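Local structure of core protein VP4 (Bluetongue virus, 2JHP) at residues L555-M560 and A618-Y622; R453-L458 and G562-L568. The protein caps viral messenger RNA as a multifunctional enzyme and is one of the five proteins that form the inner capsid. All coordinates share one frame. Residue numbers count along the deposited sequence, not the author numbering.

Contact 1 (L555-M560 and A618-Y622)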
loop_
_atom_site.group_PDB
_atom_site.type_symbol
_atom_site.label_atom_id
_atom_site.label_comp_id
_atom_site.label_asym_id
_atom_site.label_seq_id
_atom_site.Cartn_x
_atom_site.Cartn_y
_atom_site.Cartn_z
ATOM N N LEU A 555 -10.662 21.625 23.377
ATOM C CA LEU A 555 -9.267 21.274 23.081
ATOM C C LEU A 555 -8.701 20.272 24.088
ATOM O O LEU A 555 -7.982 19.336 23.721
ATOM C CB LEU A 555 -8.377 22.529 23.025
ATOM C CG LEU A 555 -6.958 22.326 22.474
ATOM C CD1 LEU A 555 -6.954 21.963 20.988
ATOM C CD2 LEU A 555 -6.126 23.572 22.706
ATOM N N TYR A 556 -9.027 20.504 25.359
ATOM C CA TYR A 556 -8.543 19.692 26.455
ATOM C C TYR A 556 -9.100 18.276 26.330
ATOM O O TYR A 556 -8.376 17.299 26.540
ATOM C CB TYR A 556 -8.920 20.326 27.796
ATOM C CG TYR A 556 -8.672 19.428 28.991
ATOM C CD1 TYR A 556 -7.453 19.459 29.678
ATOM C CD2 TYR A 556 -9.654 18.532 29.424
ATOM C CE1 TYR A 556 -7.227 18.623 30.771
ATOM C CE2 TYR A 556 -9.440 17.692 30.503
ATOM C CZ TYR A 556 -8.232 17.736 31.179
ATOM O OH TYR A 556 -8.045 16.895 32.258
ATOM N N VAL A 557 -10.376 18.172 25.965
ATOM C CA VAL A 557 -11.010 16.867 25.815
ATOM C C VAL A 557 -10.459 16.113 24.602
ATOM O O VAL A 557 -10.077 14.951 24.730
ATOM C CB VAL A 557 -12.558 16.951 25.824
ATOM C CG1 VAL A 557 -13.175 15.651 25.352
ATOM C CG2 VAL A 557 -13.067 17.287 27.240
ATOM N N THR A 558 -10.385 16.786 23.451
ATOM C CA THR A 558 -9.871 16.176 22.219
ATOM C C THR A 558 -8.494 15.560 22.433
ATOM O O THR A 558 -8.274 14.404 22.070
ATOM C CB THR A 558 -9.806 17.171 21.025
ATOM O OG1 THR A 558 -9.223 18.403 21.459
ATOM C CG2 THR A 558 -11.192 17.452 20.455
ATOM N N LEU A 559 -7.587 16.322 23.046
ATOM C CA LEU A 559 -6.250 15.821 23.385
ATOM C C LEU A 559 -6.236 14.701 24.449
ATOM O O LEU A 559 -5.658 13.618 24.241
ATOM C CB LEU A 559 -5.366 16.969 23.856
ATOM C CG LEU A 559 -4.774 17.872 22.782
ATOM C CD1 LEU A 559 -4.102 19.065 23.450
ATOM C CD2 LEU A 559 -3.796 17.102 21.909
ATOM N N MET A 560 -6.887 14.970 25.577
ATOM C CA MET A 560 -6.837 14.103 26.739
ATOM C C MET A 560 -7.569 12.788 26.497
ATOM O O MET A 560 -7.239 11.786 27.108
ATOM C CB MET A 560 -7.406 14.844 27.947
ATOM C CG MET A 560 -7.041 14.258 29.302
ATOM S SD MET A 560 -5.322 14.472 29.761
ATOM C CE MET A 560 -5.253 16.231 30.036
ATOM N N ALA A 618 -6.024 25.498 28.110
ATOM C CA ALA A 618 -6.237 24.090 27.805
ATOM C C ALA A 618 -4.903 23.349 27.768
ATOM O O ALA A 618 -4.761 22.302 28.415
ATOM C CB ALA A 618 -6.994 23.919 26.483
ATOM N N LEU A 619 -3.935 23.908 27.032
ATOM C CA LEU A 619 -2.616 23.289 26.860
ATOM C C LEU A 619 -1.880 23.130 28.190
ATOM O O LEU A 619 -1.265 22.093 28.448
ATOM C CB LEU A 619 -1.747 24.079 25.864
ATOM C CG LEU A 619 -1.630 23.742 24.360
ATOM C CD1 LEU A 619 -1.586 22.234 24.073
ATOM C CD2 LEU A 619 -2.713 24.412 23.525
ATOM N N ARG A 620 -1.950 24.164 29.029
ATOM C CA ARG A 620 -1.336 24.136 30.357
ATOM C C ARG A 620 -1.949 23.039 31.207
ATOM O O ARG A 620 -1.235 22.291 31.879
ATOM C CB ARG A 620 -1.498 25.475 31.068
ATOM C CG ARG A 620 -0.476 26.516 30.684
ATOM C CD ARG A 620 -0.467 27.631 31.719
ATOM N NE ARG A 620 0.010 28.887 31.149
ATOM C CZ ARG A 620 0.141 30.027 31.822
ATOM N NH1 ARG A 620 -0.161 30.089 33.116
ATOM N NH2 ARG A 620 0.583 31.109 31.193
ATOM N N GLU A 621 -3.278 22.947 31.161
ATOM C CA GLU A 621 -4.012 21.936 31.909
ATOM C C GLU A 621 -3.643 20.550 31.413
ATOM O O GLU A 621 -3.593 19.598 32.196
ATOM C CB GLU A 621 -5.521 22.160 31.792
ATOM C CG GLU A 621 -6.324 21.535 32.927
ATOM C CD GLU A 621 -5.862 22.007 34.297
ATOM O OE1 GLU A 621 -6.062 23.198 34.624
ATOM O OE2 GLU A 621 -5.290 21.183 35.042
ATOM N N TYR A 622 -3.373 20.448 30.116
ATOM C CA TYR A 622 -3.020 19.172 29.510
ATOM C C TYR A 622 -1.633 18.677 29.940
ATOM O O TYR A 622 -1.491 17.530 30.379
ATOM C CB TYR A 622 -3.127 19.243 27.985
ATOM C CG TYR A 622 -2.729 17.952 27.312
ATOM C CD1 TYR A 622 -3.644 16.903 27.173
ATOM C CD2 TYR A 622 -1.436 17.770 26.827
ATOM C CE1 TYR A 622 -3.282 15.706 26.560
ATOM C CE2 TYR A 622 -1.066 16.584 26.217
ATOM C CZ TYR A 622 -1.995 15.556 26.084
ATOM O OH TYR A 622 -1.622 14.384 25.482
#
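Two helices of the C-terminal helical region, 551-561 and 612-625, pack side by side here, running in the same general direction with their segment axes crossing at -37° and 9.2 Å apart. The small side chain of Ala618 permits the closest backbone approach, 5.1 Å between the CA atoms of Tyr556 and Ala618. Tyr556, in the t rotamer, lays its ring along the neighbouring helix: its edge meets the turn closed by Tyr622 N and Ala618 O, and its CE1 is 3.7 Å from Glu621 CG. Leu555, Leu559 and Leu619 form a leucine cluster beside Ala618. The CA-to-CB bond of Leu619 points away, but a chi1 of -95°, between wells, leaves CD2 3.6 Å from Leu555 CD2 and CD1 4.1 Å from Leu559 CD1. Tyr622, also t, reaches across the interface, with Leu559 CD1 over one ring face and its hydroxyl hydrogen-bonded to Glu630 and Ser454. Met560 (t, p, p) curls back to the same ring in an oblique Met-aromatic contact: SD lies 4.8 Å from the ring centroid, and CE comes to 3.4 Å from Tyr622 CD1.

Contact 2 (R453-L458 and G562-L568)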
loop_
_atom_site.group_PDB
_atom_site.type_symbol
_atom_site.label_atom_id
_atom_site.label_comp_id
_atom_site.label_asym_id
_atom_site.label_seq_id
_atom_site.Cartn_x
_atom_site.Cartn_y
_atom_site.Cartn_z
ATOM N N ARG A 453 -2.378 9.038 19.979
ATOM C CA ARG A 453 -2.972 10.086 19.125
ATOM C C ARG A 453 -2.593 11.518 19.492
ATOM O O ARG A 453 -2.297 12.330 18.617
ATOM C CB ARG A 453 -4.490 9.990 19.116
ATOM C CG ARG A 453 -5.030 8.838 18.312
ATOM C CD ARG A 453 -6.513 8.973 18.189
ATOM N NE ARG A 453 -7.063 7.899 17.390
ATOM C CZ ARG A 453 -7.417 6.706 17.869
ATOM N NH1 ARG A 453 -7.904 5.792 17.042
ATOM N NH2 ARG A 453 -7.281 6.435 19.166
ATOM N N SER A 454 -2.623 11.825 20.783
ATOM C CA SER A 454 -2.345 13.175 21.250
ATOM C C SER A 454 -0.891 13.533 21.000
ATOM O O SER A 454 -0.580 14.674 20.675
ATOM C CB SER A 454 -2.704 13.335 22.726
ATOM O OG SER A 454 -1.863 12.547 23.552
ATOM N N THR A 455 -0.006 12.550 21.130
ATOM C CA THR A 455 1.411 12.751 20.828
ATOM C C THR A 455 1.610 13.026 19.327
ATOM O O THR A 455 2.397 13.895 18.945
ATOM C CB THR A 455 2.258 11.542 21.297
ATOM O OG1 THR A 455 1.900 11.209 22.640
ATOM C CG2 THR A 455 3.737 11.871 21.270
ATOM N N VAL A 456 0.878 12.287 18.495
ATOM C CA VAL A 456 0.928 12.444 17.047
ATOM C C VAL A 456 0.535 13.868 16.695
ATOM O O VAL A 456 1.301 14.576 16.041
ATOM C CB VAL A 456 -0.020 11.440 16.311
ATOM C CG1 VAL A 456 0.021 11.666 14.813
ATOM C CG2 VAL A 456 0.342 10.009 16.630
ATOM N N MET A 457 -0.653 14.279 17.143
ATOM C CA MET A 457 -1.147 15.643 16.983
ATOM C C MET A 457 -0.132 16.719 17.377
ATOM O O MET A 457 0.097 17.684 16.634
ATOM C CB MET A 457 -2.404 15.835 17.817
ATOM C CG MET A 457 -3.666 15.350 17.162
ATOM S SD MET A 457 -5.106 15.662 18.185
ATOM C CE MET A 457 -5.246 17.437 18.103
ATOM N N LEU A 458 0.476 16.546 18.544
ATOM C CA LEU A 458 1.390 17.542 19.091
ATOM C C LEU A 458 2.756 17.596 18.387
ATOM O O LEU A 458 3.396 18.646 18.349
ATOM C CB LEU A 458 1.530 17.370 20.612
ATOM C CG LEU A 458 0.230 17.644 21.385
ATOM C CD1 LEU A 458 0.182 16.971 22.740
ATOM C CD2 LEU A 458 0.006 19.131 21.534
ATOM N N GLY A 562 -7.510 10.909 23.782
ATOM C CA GLY A 562 -6.718 9.993 22.964
ATOM C C GLY A 562 -7.541 9.386 21.837
ATOM O O GLY A 562 -7.116 8.427 21.186
ATOM N N ALA A 563 -8.714 9.964 21.602
ATOM C CA ALA A 563 -9.674 9.432 20.659
ATOM C C ALA A 563 -9.618 10.087 19.270
ATOM O O ALA A 563 -10.161 9.537 18.311
ATOM C CB ALA A 563 -11.072 9.538 21.244
ATOM N N TYR A 564 -8.971 11.251 19.159
ATOM C CA TYR A 564 -8.939 12.007 17.884
ATOM C C TYR A 564 -7.550 12.335 17.360
ATOM O O TYR A 564 -6.597 12.490 18.130
ATOM C CB TYR A 564 -9.772 13.300 17.972
ATOM C CG TYR A 564 -11.141 13.058 18.564
ATOM C CD1 TYR A 564 -11.395 13.329 19.911
ATOM C CD2 TYR A 564 -12.168 12.495 17.793
ATOM C CE1 TYR A 564 -12.630 13.076 20.462
ATOM C CE2 TYR A 564 -13.430 12.250 18.361
ATOM C CZ TYR A 564 -13.636 12.543 19.682
ATOM O OH TYR A 564 -14.867 12.294 20.208
ATOM N N VAL A 565 -7.459 12.420 16.033
ATOM C CA VAL A 565 -6.289 12.984 15.355
ATOM C C VAL A 565 -6.736 14.053 14.373
ATOM O O VAL A 565 -7.294 13.742 13.328
ATOM C CB VAL A 565 -5.484 11.914 14.569
ATOM C CG1 VAL A 565 -4.286 12.558 13.884
ATOM C CG2 VAL A 565 -5.045 10.774 15.487
ATOM N N THR A 566 -6.504 15.312 14.718
ATOM C CA THR A 566 -6.734 16.416 13.780
ATOM C C THR A 566 -5.539 17.374 13.775
ATOM O O THR A 566 -4.627 17.224 14.590
ATOM C CB THR A 566 -8.050 17.161 14.081
ATOM O OG1 THR A 566 -8.412 17.970 12.955
ATOM C CG2 THR A 566 -7.919 18.037 15.344
ATOM N N ASP A 567 -5.549 18.351 12.864
ATOM C CA ASP A 567 -4.396 19.246 12.656
ATOM C C ASP A 567 -4.465 20.499 13.532
ATOM O O ASP A 567 -5.274 21.397 13.296
ATOM C CB ASP A 567 -4.219 19.592 11.165
ATOM C CG ASP A 567 -2.880 20.286 10.872
ATOM O OD1 ASP A 567 -1.825 19.747 11.255
ATOM O OD2 ASP A 567 -2.871 21.366 10.242
ATOM N N LEU A 568 -3.598 20.544 14.541
ATOM C CA LEU A 568 -3.502 21.685 15.449
ATOM C C LEU A 568 -3.208 22.999 14.737
ATOM O O LEU A 568 -3.870 24.000 14.982
ATOM C CB LEU A 568 -2.454 21.436 16.538
ATOM C CG LEU A 568 -2.877 20.531 17.702
ATOM C CD1 LEU A 568 -1.781 20.511 18.754
ATOM C CD2 LEU A 568 -4.194 20.990 18.322
#
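Met457 fills the middle of this interface, its m, t, p side chain reaching from helix 453-460 onto the backbone of 562-568, with the p turn at chi3 setting the direction of CE. That CE lies 3.7 Å from Leu568 CD2 and 3.9 Å from Thr566 CG2, while Met457 CG is 4.4 Å from Val565 CG1. Leu458 starts away from the loop, yet its CD2 turns back to 3.6 Å from Leu568 CD1. Val565 continues the apolar surface, with CG2 3.4 Å from Arg453 CG and CG1 4.5 Å from Val456 CG1. Carbonyls border this core: Tyr564 O is 3.5 Å from Met457 SD, and Thr566 O is 3.3 Å from Met457 CG. Helix 453-460 leads into edge strand 466-469 of a seven-stranded mixed sheet with the 3-2-1-4-5-7-6 order of Rossmann-like methyltransferases, so the contact docks the connection between helices 551-561 and 568-576 against the flank of that domain. Gly562, with phi of 69°, ends the first of these helices; residues 564-566 are extended; Asp567 N-caps the second through Trp570 N and also forms a salt bridge with Arg466, the first residue of that edge strand. At the Gly562 end of the loop, Arg453 of helix 453-460 lays its aliphatic portion along the backbone, CB 3.4 Å from Tyr564 O and CD 3.5 Å from Ala563 C. Ala563 O sits over one face of the guanidinium, and at its edge Arg453 NH2 donates a hydrogen bond to Gly562 O (2.8 Å, 152°).

In the fold
The centres of the contacts lie about 11 Å apart, and their segments alternate along the chain. Helix 551-561 supplies one side of contact 1 and runs straight into the loop of contact 2. The two also touch in space: Tyr622 OH and Ser454 OG, 2.7 Å apart, are hydrogen-bonded, with Glu630 bonded to both residues, while Tyr622 CE2 packs 3.7 Å from Leu458 CD1 and Leu559 O lies 3.3 Å from Ser454 CB. Contact 2 joins the methyltransferase-like sheet to the C-terminal helices; contact 1 lies farther out, its centre about 34 Å from the chain centre, against about 23 Å for that of contact 2. Neither contributes residues to the guanine or S-adenosyl-L-homocysteine pockets.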